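Local coordinates for protein Lpg2148(MvcA) (Legionella pneumophila subsp. pneumophila str. Philadelphia 1, PDB 6K11) that probably acts as a deamidase-type effector that removes ubiquitin from the host ubiquitin-conjugating enzyme UBE2N and so regulates its activity, at residues L106-L110 against I278-E283; R123-E129 against W228-F234; K284-L288 against I300-F305. Residue numbers count along the deposited sequence, not the author numbering.

Contact 1: L106-L110 against I278-E283; sequences LKNVL and IDKYIE
Two alpha-helical pieces, Leu106-Leu110 and Ile278-Glu283, lie side by side and run almost antiparallel, with an angle of 160° between their N-to-C directions and axes 10.9 Å apart at closest approach. The backbones come nearest at Lys107 and Asp279, whose CA atoms are 6.9 Å apart. At this spacing side chains have to fill the gap, and the central bump is Ile282, in rotamer mt. Ile282 CD1 pushes into a hollow formed by one turn of the other helix: it lies 3.6 Å from Leu106 CD2, 3.9 Å from Lys107 CG and 3.9 Å from Leu110 CD1. Leu106 (tp) and Leu110 (mt), successive side chains on the same helix face, form two walls of this hollow, and the aliphatic part of Lys107 forms the third. Leu110 CD1 also meets Ile278 CG1 at 3.8 Å, so the isoleucine pair of one helix meshes with the leucine pair of the other. Leu106 continues onto Phe124 and Phe329, and Leu110 onto Ile331, which places this apolar seam on the central antiparallel sheet. Along the outer edge the Lys107 side chain stretches past Asp279, its CD 3.6 Å from Asp279 OD1, and ends in a salt bridge from Lys107 NZ to Glu283 OE2 at 2.8 Å. Glu283 uses its other oxygen, OE1, for Lys280 NZ at 3.0 Å, giving a three-residue network. In this amphipathic helix packing, apolar contacts fill the side facing the sheet, while one carboxylate draws two lysine charges together at the more exposed edge.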
loop_
_atom_site.group_PDB
_atom_site.type_symbol
_atom_site.label_atom_id
_atom_site.label_comp_id
_atom_site.label_asym_id
_atom_site.label_seq_id
_atom_site.Cartn_x
_atom_site.Cartn_y
_atom_site.Cartn_z
ATOM N N LEU A 106 -11.142 -16.105 10.158
ATOM C CA LEU A 106 -11.177 -14.865 10.927
ATOM C C LEU A 106 -12.437 -14.777 11.781
ATOM O O LEU A 106 -12.376 -14.347 12.938
ATOM C CB LEU A 106 -11.076 -13.653 9.990
ATOM C CG LEU A 106 -11.164 -12.272 10.657
ATOM C CD1 LEU A 106 -10.127 -12.127 11.772
ATOM C CD2 LEU A 106 -11.018 -11.151 9.612
ATOM N N LYS A 107 -13.582 -15.191 11.237
ATOM C CA LYS A 107 -14.814 -15.157 12.017
ATOM C C LYS A 107 -14.694 -16.007 13.274
ATOM O O LYS A 107 -15.070 -15.567 14.366
ATOM C CB LYS A 107 -15.993 -15.619 11.159
ATOM C CG LYS A 107 -16.408 -14.607 10.084
ATOM C CD LYS A 107 -17.914 -14.600 9.862
ATOM C CE LYS A 107 -18.272 -14.933 8.431
ATOM N NZ LYS A 107 -19.756 -15.032 8.288
ATOM N N ASN A 108 -14.133 -17.212 13.151
ATOM C CA ASN A 108 -14.065 -18.102 14.306
ATOM C C ASN A 108 -13.062 -17.612 15.342
ATOM O O ASN A 108 -13.256 -17.848 16.540
ATOM C CB ASN A 108 -13.739 -19.526 13.853
ATOM C CG ASN A 108 -14.888 -20.161 13.084
ATOM O OD1 ASN A 108 -16.052 -19.802 13.280
ATOM N ND2 ASN A 108 -14.568 -21.092 12.190
ATOM N N VAL A 109 -11.998 -16.926 14.915
ATOM C CA VAL A 109 -11.089 -16.295 15.871
ATOM C C VAL A 109 -11.836 -15.277 16.725
ATOM O O VAL A 109 -11.646 -15.202 17.947
ATOM C CB VAL A 109 -9.898 -15.651 15.136
ATOM C CG1 VAL A 109 -9.113 -14.756 16.077
ATOM C CG2 VAL A 109 -8.988 -16.718 14.561
ATOM N N LEU A 110 -12.718 -14.493 16.100
ATOM C CA LEU A 110 -13.463 -13.472 16.830
ATOM C C LEU A 110 -14.511 -14.095 17.746
ATOM O O LEU A 110 -14.715 -13.626 18.874
ATOM C CB LEU A 110 -14.111 -12.497 15.845
ATOM C CG LEU A 110 -13.154 -11.735 14.920
ATOM C CD1 LEU A 110 -13.924 -10.848 13.938
ATOM C CD2 LEU A 110 -12.139 -10.916 15.728
ATOM N N ILE A 278 -19.435 -6.686 11.744
ATOM C CA ILE A 278 -18.145 -7.277 11.377
ATOM C C ILE A 278 -18.331 -8.529 10.522
ATOM O O ILE A 278 -17.528 -8.798 9.615
ATOM C CB ILE A 278 -17.314 -7.572 12.639
ATOM C CG1 ILE A 278 -15.930 -8.124 12.262
ATOM C CG2 ILE A 278 -18.059 -8.537 13.573
ATOM C CD1 ILE A 278 -15.129 -7.210 11.320
ATOM N N ASP A 279 -19.382 -9.315 10.792
ATOM C CA ASP A 279 -19.604 -10.539 10.023
ATOM C C ASP A 279 -19.856 -10.218 8.555
ATOM O O ASP A 279 -19.233 -10.807 7.666
ATOM C CB ASP A 279 -20.775 -11.336 10.604
ATOM C CG ASP A 279 -20.468 -11.932 11.968
ATOM O OD1 ASP A 279 -19.309 -12.328 12.217
ATOM O OD2 ASP A 279 -21.404 -12.018 12.791
ATOM N N LYS A 280 -20.763 -9.271 8.286
ATOM C CA LYS A 280 -21.034 -8.860 6.911
ATOM C C LYS A 280 -19.806 -8.247 6.248
ATOM O O LYS A 280 -19.549 -8.498 5.064
ATOM C CB LYS A 280 -22.197 -7.868 6.869
ATOM C CG LYS A 280 -22.781 -7.674 5.466
ATOM C CD LYS A 280 -23.461 -8.953 4.975
ATOM C CE LYS A 280 -24.555 -9.405 5.944
ATOM N NZ LYS A 280 -24.492 -10.861 6.281
ATOM N N TYR A 281 -19.054 -7.413 6.982
ATOM C CA TYR A 281 -17.810 -6.866 6.433
ATOM C C TYR A 281 -16.860 -7.986 6.013
ATOM O O TYR A 281 -16.307 -7.964 4.908
ATOM C CB TYR A 281 -17.129 -5.927 7.447
ATOM C CG TYR A 281 -16.030 -5.037 6.845
ATOM C CD1 TYR A 281 -14.715 -5.489 6.752
ATOM C CD2 TYR A 281 -16.311 -3.749 6.378
ATOM C CE1 TYR A 281 -13.704 -4.699 6.206
ATOM C CE2 TYR A 281 -15.292 -2.940 5.828
ATOM C CZ TYR A 281 -13.994 -3.431 5.746
ATOM O OH TYR A 281 -12.974 -2.657 5.195
ATOM N N ILE A 282 -16.666 -8.987 6.877
ATOM C CA ILE A 282 -15.755 -10.078 6.529
ATOM C C ILE A 282 -16.279 -10.850 5.322
ATOM O O ILE A 282 -15.513 -11.236 4.428
ATOM C CB ILE A 282 -15.530 -11.007 7.740
ATOM C CG1 ILE A 282 -14.743 -10.285 8.829
ATOM C CG2 ILE A 282 -14.779 -12.257 7.314
ATOM C CD1 ILE A 282 -14.605 -11.093 10.104
ATOM N N GLU A 283 -17.590 -11.083 5.273
ATOM C CA GLU A 283 -18.148 -11.835 4.157
ATOM C C GLU A 283 -17.870 -11.139 2.836
ATOM O O GLU A 283 -17.510 -11.789 1.848
ATOM C CB GLU A 283 -19.650 -12.033 4.362
ATOM C CG GLU A 283 -19.960 -13.059 5.449
ATOM C CD GLU A 283 -21.407 -13.007 5.887
ATOM O OE1 GLU A 283 -22.244 -12.501 5.100
ATOM O OE2 GLU A 283 -21.698 -13.466 7.016
#

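Contact 2: R123-E129 against W228-F234; sequences RFEIDRE and WIGSHSF
Arg123-Glu129 and Trp228-Phe234 are neighbouring antiparallel strands of the central sheet, interrupted by a classic beta bulge; their axes approach to 4.3 Å with 136° between N-to-C directions. Phe124 and Phe234 form a hydrogen-bonded pair (Phe124 N to Phe234 O 2.8 Å, Phe234 N to Phe124 O 3.2 Å), Glu125 faces Ser233, and Ile126 N reaches His232 O at 2.9 Å. Ile126 O accepts from both Ser231 N (2.6 Å) and His232 N (3.2 Å); Ser231 (phi/psi -107/-37°) is the extra residue. The register shifts by one: Asp127 pairs with Gly230, and the bonds Arg128 N to Ile229 O and Ile229 N to Arg128 O are both 2.9 Å. On the face shared with Ile126 and His232, covered by helix 278-288 and Phe305, the Phe124 (chi1 m) and Phe234 (chi1 p) rings are nearly parallel (11°) but slid apart, and Phe124 CB makes a CH-pi contact 3.7 Å from the Phe234 centroid. On the other face Glu129 CB meets the Trp228 six-membered ring likewise. Arg123 NH1 hydrogen-bonds Asn76 and Ser233 OG hydrogen-bonds Ser75. A water accepts from Arg123 NE (2.9 Å) and Ser233 OG (2.7 Å) and donates to Phe124 O (2.8 Å) and Glu125 OE1 (2.5 Å).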
loop_
_atom_site.group_PDB
_atom_site.type_symbol
_atom_site.label_atom_id
_atom_site.label_comp_id
_atom_site.label_asym_id
_atom_site.label_seq_id
_atom_site.Cartn_x
_atom_site.Cartn_y
_atom_site.Cartn_z
ATOM N N ARG A 123 -4.891 -6.132 11.273
ATOM C CA ARG A 123 -4.277 -5.445 10.146
ATOM C C ARG A 123 -4.504 -6.288 8.902
ATOM O O ARG A 123 -4.272 -7.502 8.926
ATOM C CB ARG A 123 -2.779 -5.208 10.373
ATOM C CG ARG A 123 -2.122 -4.477 9.210
ATOM C CD ARG A 123 -0.713 -3.966 9.509
ATOM N NE ARG A 123 -0.143 -3.268 8.345
ATOM C CZ ARG A 123 0.787 -2.316 8.417
ATOM N NH1 ARG A 123 1.245 -1.910 9.595
ATOM N NH2 ARG A 123 1.232 -1.737 7.312
ATOM N N PHE A 124 -4.974 -5.652 7.828
ATOM C CA PHE A 124 -5.276 -6.332 6.575
ATOM C C PHE A 124 -4.345 -5.856 5.476
ATOM O O PHE A 124 -3.952 -4.688 5.437
ATOM C CB PHE A 124 -6.703 -6.076 6.094
ATOM C CG PHE A 124 -7.759 -6.660 6.967
ATOM C CD1 PHE A 124 -8.246 -5.947 8.052
ATOM C CD2 PHE A 124 -8.288 -7.911 6.690
ATOM C CE1 PHE A 124 -9.239 -6.483 8.863
ATOM C CE2 PHE A 124 -9.280 -8.451 7.490
ATOM C CZ PHE A 124 -9.757 -7.729 8.579
ATOM N N GLU A 125 -4.050 -6.764 4.546
ATOM C CA GLU A 125 -3.320 -6.435 3.328
ATOM C C GLU A 125 -4.067 -7.034 2.143
ATOM O O GLU A 125 -4.449 -8.207 2.174
ATOM C CB GLU A 125 -1.882 -6.959 3.392
ATOM C CG GLU A 125 -1.021 -6.556 2.201
ATOM C CD GLU A 125 -0.483 -5.133 2.305
ATOM O OE1 GLU A 125 -0.456 -4.571 3.433
ATOM O OE2 GLU A 125 -0.081 -4.578 1.247
ATOM N N ILE A 126 -4.315 -6.221 1.123
ATOM C CA ILE A 126 -4.944 -6.678 -0.111
ATOM C C ILE A 126 -3.874 -6.691 -1.186
ATOM O O ILE A 126 -3.225 -5.668 -1.426
ATOM C CB ILE A 126 -6.115 -5.777 -0.540
ATOM C CG1 ILE A 126 -7.038 -5.454 0.641
ATOM C CG2 ILE A 126 -6.883 -6.404 -1.713
ATOM C CD1 ILE A 126 -7.947 -6.564 1.021
ATOM N N ASP A 127 -3.695 -7.842 -1.830
ATOM C CA ASP A 127 -2.756 -8.008 -2.930
ATOM C C ASP A 127 -3.520 -8.190 -4.233
ATOM O O ASP A 127 -4.613 -8.761 -4.250
ATOM C CB ASP A 127 -1.855 -9.234 -2.728
ATOM C CG ASP A 127 -0.943 -9.100 -1.533
ATOM O OD1 ASP A 127 -0.569 -7.953 -1.213
ATOM O OD2 ASP A 127 -0.606 -10.139 -0.920
ATOM N N ARG A 128 -2.929 -7.721 -5.325
ATOM C CA ARG A 128 -3.456 -8.018 -6.648
ATOM C C ARG A 128 -2.460 -8.891 -7.400
ATOM O O ARG A 128 -1.249 -8.792 -7.193
ATOM C CB ARG A 128 -3.730 -6.744 -7.439
ATOM C CG ARG A 128 -2.509 -5.907 -7.684
ATOM C CD ARG A 128 -2.914 -4.600 -8.322
ATOM N NE ARG A 128 -1.819 -4.006 -9.074
ATOM C CZ ARG A 128 -0.943 -3.158 -8.559
ATOM N NH1 ARG A 128 -1.036 -2.796 -7.275
ATOM N NH2 ARG A 128 0.014 -2.664 -9.329
ATOM N N GLU A 129 -2.984 -9.751 -8.268
ATOM C CA GLU A 129 -2.156 -10.669 -9.043
ATOM C C GLU A 129 -1.792 -10.005 -10.363
ATOM O O GLU A 129 -2.673 -9.683 -11.170
ATOM C CB GLU A 129 -2.878 -11.993 -9.272
ATOM C CG GLU A 129 -1.956 -13.122 -9.705
ATOM C CD GLU A 129 -2.726 -14.364 -10.100
ATOM O OE1 GLU A 129 -3.861 -14.211 -10.602
ATOM O OE2 GLU A 129 -2.205 -15.487 -9.914
ATOM N N TRP A 228 2.144 -11.528 -6.958
ATOM C CA TRP A 228 1.241 -10.693 -6.176
ATOM C C TRP A 228 1.954 -9.423 -5.718
ATOM O O TRP A 228 3.142 -9.448 -5.374
ATOM C CB TRP A 228 0.714 -11.470 -4.975
ATOM C CG TRP A 228 -0.161 -12.641 -5.355
ATOM C CD1 TRP A 228 0.240 -13.933 -5.579
ATOM C CD2 TRP A 228 -1.583 -12.622 -5.555
ATOM N NE1 TRP A 228 -0.850 -14.720 -5.892
ATOM C CE2 TRP A 228 -1.978 -13.937 -5.888
ATOM C CE3 TRP A 228 -2.561 -11.620 -5.480
ATOM C CZ2 TRP A 228 -3.308 -14.274 -6.150
ATOM C CZ3 TRP A 228 -3.883 -11.955 -5.742
ATOM C CH2 TRP A 228 -4.244 -13.273 -6.074
ATOM N N ILE A 229 1.234 -8.304 -5.740
ATOM C CA ILE A 229 1.788 -7.022 -5.311
ATOM C C ILE A 229 0.756 -6.290 -4.454
ATOM O O ILE A 229 -0.450 -6.393 -4.698
ATOM C CB ILE A 229 2.227 -6.175 -6.526
ATOM C CG1 ILE A 229 2.852 -4.853 -6.094
ATOM C CG2 ILE A 229 1.072 -5.933 -7.470
ATOM C CD1 ILE A 229 3.388 -4.061 -7.265
ATOM N N GLY A 230 1.236 -5.571 -3.441
ATOM C CA GLY A 230 0.372 -4.838 -2.528
ATOM C C GLY A 230 -0.575 -3.875 -3.224
ATOM O O GLY A 230 -0.159 -3.056 -4.052
ATOM N N SER A 231 -1.862 -3.984 -2.914
ATOM C CA SER A 231 -2.874 -3.075 -3.443
ATOM C C SER A 231 -3.389 -2.099 -2.394
ATOM O O SER A 231 -3.632 -0.931 -2.707
ATOM C CB SER A 231 -4.053 -3.881 -4.022
ATOM O OG SER A 231 -5.017 -3.046 -4.649
ATOM N N HIS A 232 -3.538 -2.541 -1.148
ATOM C CA HIS A 232 -4.145 -1.693 -0.131
ATOM C C HIS A 232 -3.816 -2.288 1.226
ATOM O O HIS A 232 -3.522 -3.480 1.349
ATOM C CB HIS A 232 -5.670 -1.564 -0.351
ATOM C CG HIS A 232 -6.339 -0.560 0.540
ATOM N ND1 HIS A 232 -5.767 0.655 0.858
ATOM C CD2 HIS A 232 -7.546 -0.582 1.163
ATOM C CE1 HIS A 232 -6.580 1.329 1.657
ATOM N NE2 HIS A 232 -7.671 0.606 1.849
ATOM N N SER A 233 -3.841 -1.426 2.234
ATOM C CA SER A 233 -3.574 -1.789 3.616
ATOM C C SER A 233 -4.584 -1.046 4.476
ATOM O O SER A 233 -4.938 0.089 4.156
ATOM C CB SER A 233 -2.143 -1.398 4.008
ATOM O OG SER A 233 -1.999 -1.309 5.417
ATOM N N PHE A 234 -5.077 -1.692 5.526
ATOM C CA PHE A 234 -5.956 -1.007 6.470
ATOM C C PHE A 234 -5.987 -1.801 7.760
ATOM O O PHE A 234 -5.479 -2.923 7.839
ATOM C CB PHE A 234 -7.386 -0.801 5.913
ATOM C CG PHE A 234 -8.157 -2.079 5.618
ATOM C CD1 PHE A 234 -7.960 -2.775 4.424
ATOM C CD2 PHE A 234 -9.130 -2.543 6.508
ATOM C CE1 PHE A 234 -8.684 -3.925 4.138
ATOM C CE2 PHE A 234 -9.870 -3.685 6.219
ATOM C CZ PHE A 234 -9.636 -4.384 5.029
HETATM O O HOH W 1 -1.257 -3.928 5.759
#

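Contact 3: K284-L288 against I300-F305; sequences KLAVL and IYAEFF
The one direct polar link between helical residues Lys284-Leu288 and Ile300-Phe305 is a salt bridge, Lys284 NZ to Glu303 OE1 at 2.6 Å. The extended lysine (mttt) and the extended glutamate (chi1 and chi2 both t) span segments whose axes come within 10.5 Å at closest approach, at 137° between N-to-C directions. Within the helices, the bonds Leu288 N to Lys284 O and Phe305 N to Tyr301 O are both 2.9 Å. Tyr301 OH is satisfied outside the pair, by Tyr255 and Ser231; Phe305 O accepts from Gln253 NE2 and Glu303 O from Lys269 NZ. Apolar groups fill the rest: the CA atoms of Leu288 and Ile300 approach to 6.6 Å, Val287 CG1 meets Ile300 CD1 at 3.6 Å, Lys284 CB meets Phe304 CZ at 3.5 Å, and Leu288 CD2 meets Phe305 CE2 edge-on at 3.9 Å. This helical hairpin lies over the central sheet: Leu288 and Tyr301 rest on Leu325, Phe304 stacks with Tyr281, and Phe305 packs edge-to-face on His232.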
loop_
_atom_site.group_PDB
_atom_site.type_symbol
_atom_site.label_atom_id
_atom_site.label_comp_id
_atom_site.label_asym_id
_atom_site.label_seq_id
_atom_site.Cartn_x
_atom_site.Cartn_y
_atom_site.Cartn_z
ATOM N N LYS A 284 -17.998 -9.809 2.809
ATOM C CA LYS A 284 -17.731 -9.073 1.578
ATOM C C LYS A 284 -16.250 -9.090 1.222
ATOM O O LYS A 284 -15.899 -9.106 0.034
ATOM C CB LYS A 284 -18.246 -7.641 1.710
ATOM C CG LYS A 284 -19.748 -7.503 1.466
ATOM C CD LYS A 284 -20.086 -6.090 0.974
ATOM C CE LYS A 284 -21.462 -6.019 0.331
ATOM N NZ LYS A 284 -21.915 -4.603 0.156
ATOM N N LEU A 285 -15.369 -9.083 2.227
ATOM C CA LEU A 285 -13.939 -9.245 1.966
ATOM C C LEU A 285 -13.659 -10.587 1.309
ATOM O O LEU A 285 -12.871 -10.679 0.363
ATOM C CB LEU A 285 -13.134 -9.130 3.262
ATOM C CG LEU A 285 -12.897 -7.742 3.847
ATOM C CD1 LEU A 285 -11.968 -7.837 5.078
ATOM C CD2 LEU A 285 -12.329 -6.803 2.809
ATOM N N ALA A 286 -14.289 -11.651 1.812
ATOM C CA ALA A 286 -14.114 -12.962 1.189
ATOM C C ALA A 286 -14.572 -12.952 -0.270
ATOM O O ALA A 286 -13.917 -13.550 -1.132
ATOM C CB ALA A 286 -14.860 -14.029 1.992
ATOM N N VAL A 287 -15.680 -12.272 -0.569
ATOM C CA VAL A 287 -16.113 -12.149 -1.961
ATOM C C VAL A 287 -15.076 -11.383 -2.767
ATOM O O VAL A 287 -14.772 -11.737 -3.916
ATOM C CB VAL A 287 -17.490 -11.471 -2.055
ATOM C CG1 VAL A 287 -17.853 -11.243 -3.513
ATOM C CG2 VAL A 287 -18.572 -12.313 -1.357
ATOM N N LEU A 288 -14.526 -10.312 -2.180
ATOM C CA LEU A 288 -13.502 -9.525 -2.863
ATOM C C LEU A 288 -12.328 -10.398 -3.286
ATOM O O LEU A 288 -11.742 -10.189 -4.355
ATOM C CB LEU A 288 -13.025 -8.388 -1.957
ATOM C CG LEU A 288 -12.098 -7.348 -2.584
ATOM C CD1 LEU A 288 -12.833 -6.529 -3.634
ATOM C CD2 LEU A 288 -11.526 -6.451 -1.484
ATOM N N ILE A 300 -17.213 -3.698 -4.596
ATOM C CA ILE A 300 -16.894 -3.930 -3.190
ATOM C C ILE A 300 -15.675 -3.115 -2.778
ATOM O O ILE A 300 -15.638 -2.520 -1.684
ATOM C CB ILE A 300 -16.669 -5.427 -2.930
ATOM C CG1 ILE A 300 -17.949 -6.218 -3.214
ATOM C CG2 ILE A 300 -16.204 -5.649 -1.475
ATOM C CD1 ILE A 300 -17.805 -7.681 -2.855
ATOM N N TYR A 301 -14.649 -3.113 -3.629
ATOM C CA TYR A 301 -13.449 -2.317 -3.392
ATOM C C TYR A 301 -13.799 -0.842 -3.197
ATOM O O TYR A 301 -13.357 -0.210 -2.232
ATOM C CB TYR A 301 -12.491 -2.508 -4.564
ATOM C CG TYR A 301 -11.040 -2.125 -4.291
ATOM C CD1 TYR A 301 -10.620 -0.802 -4.387
ATOM C CD2 TYR A 301 -10.085 -3.098 -3.978
ATOM C CE1 TYR A 301 -9.286 -0.450 -4.150
ATOM C CE2 TYR A 301 -8.752 -2.752 -3.753
ATOM C CZ TYR A 301 -8.363 -1.431 -3.846
ATOM O OH TYR A 301 -7.047 -1.090 -3.616
ATOM N N ALA A 302 -14.633 -0.293 -4.081
ATOM C CA ALA A 302 -15.031 1.107 -3.967
ATOM C C ALA A 302 -15.878 1.344 -2.717
ATOM O O ALA A 302 -15.669 2.327 -1.992
ATOM C CB ALA A 302 -15.784 1.538 -5.227
ATOM N N GLU A 303 -16.844 0.455 -2.449
ATOM C CA GLU A 303 -17.686 0.604 -1.259
ATOM C C GLU A 303 -16.847 0.668 0.014
ATOM O O GLU A 303 -17.098 1.505 0.895
ATOM C CB GLU A 303 -18.692 -0.548 -1.168
ATOM C CG GLU A 303 -19.628 -0.495 0.062
ATOM C CD GLU A 303 -20.567 -1.718 0.176
ATOM O OE1 GLU A 303 -20.450 -2.666 -0.645
ATOM O OE2 GLU A 303 -21.426 -1.732 1.082
ATOM N N PHE A 304 -15.853 -0.211 0.142
ATOM C CA PHE A 304 -15.110 -0.262 1.396
ATOM C C PHE A 304 -13.984 0.770 1.467
ATOM O O PHE A 304 -13.682 1.256 2.561
ATOM C CB PHE A 304 -14.536 -1.666 1.616
ATOM C CG PHE A 304 -15.554 -2.669 2.129
ATOM C CD1 PHE A 304 -16.892 -2.316 2.261
ATOM C CD2 PHE A 304 -15.166 -3.970 2.445
ATOM C CE1 PHE A 304 -17.841 -3.240 2.744
ATOM C CE2 PHE A 304 -16.095 -4.900 2.927
ATOM C CZ PHE A 304 -17.430 -4.535 3.082
ATOM N N PHE A 305 -13.341 1.110 0.344
ATOM C CA PHE A 305 -12.053 1.800 0.401
ATOM C C PHE A 305 -12.022 3.165 -0.291
ATOM O O PHE A 305 -10.987 3.843 -0.232
ATOM C CB PHE A 305 -10.942 0.913 -0.208
ATOM C CG PHE A 305 -10.912 -0.510 0.330
ATOM C CD1 PHE A 305 -11.036 -0.762 1.691
ATOM C CD2 PHE A 305 -10.753 -1.587 -0.533
ATOM C CE1 PHE A 305 -11.035 -2.063 2.187
ATOM C CE2 PHE A 305 -10.717 -2.898 -0.040
ATOM C CZ PHE A 305 -10.859 -3.128 1.325
#

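Of the elements in these contacts, helix 104-111 comes first along the chain and leads directly into strand 120-129. Contact 2 joins that strand to strand 228-238, closing a loop of 98 residues that takes in much of the MvcA insertion region. Contact 1 closes the larger loop around it, of 167 residues, when the chain returns as helix 278-288, so contact 2 is nested within contact 1. The latter half of this same helix then opens contact 3, a short closure over 11 residues, in series with both. The three meet where the helices lie on the sheet: Tyr281 OH of contact 1 touches Phe234 CE2 of contact 2 and Phe305 CE1 of contact 3. Together they tie three helices to the sheet.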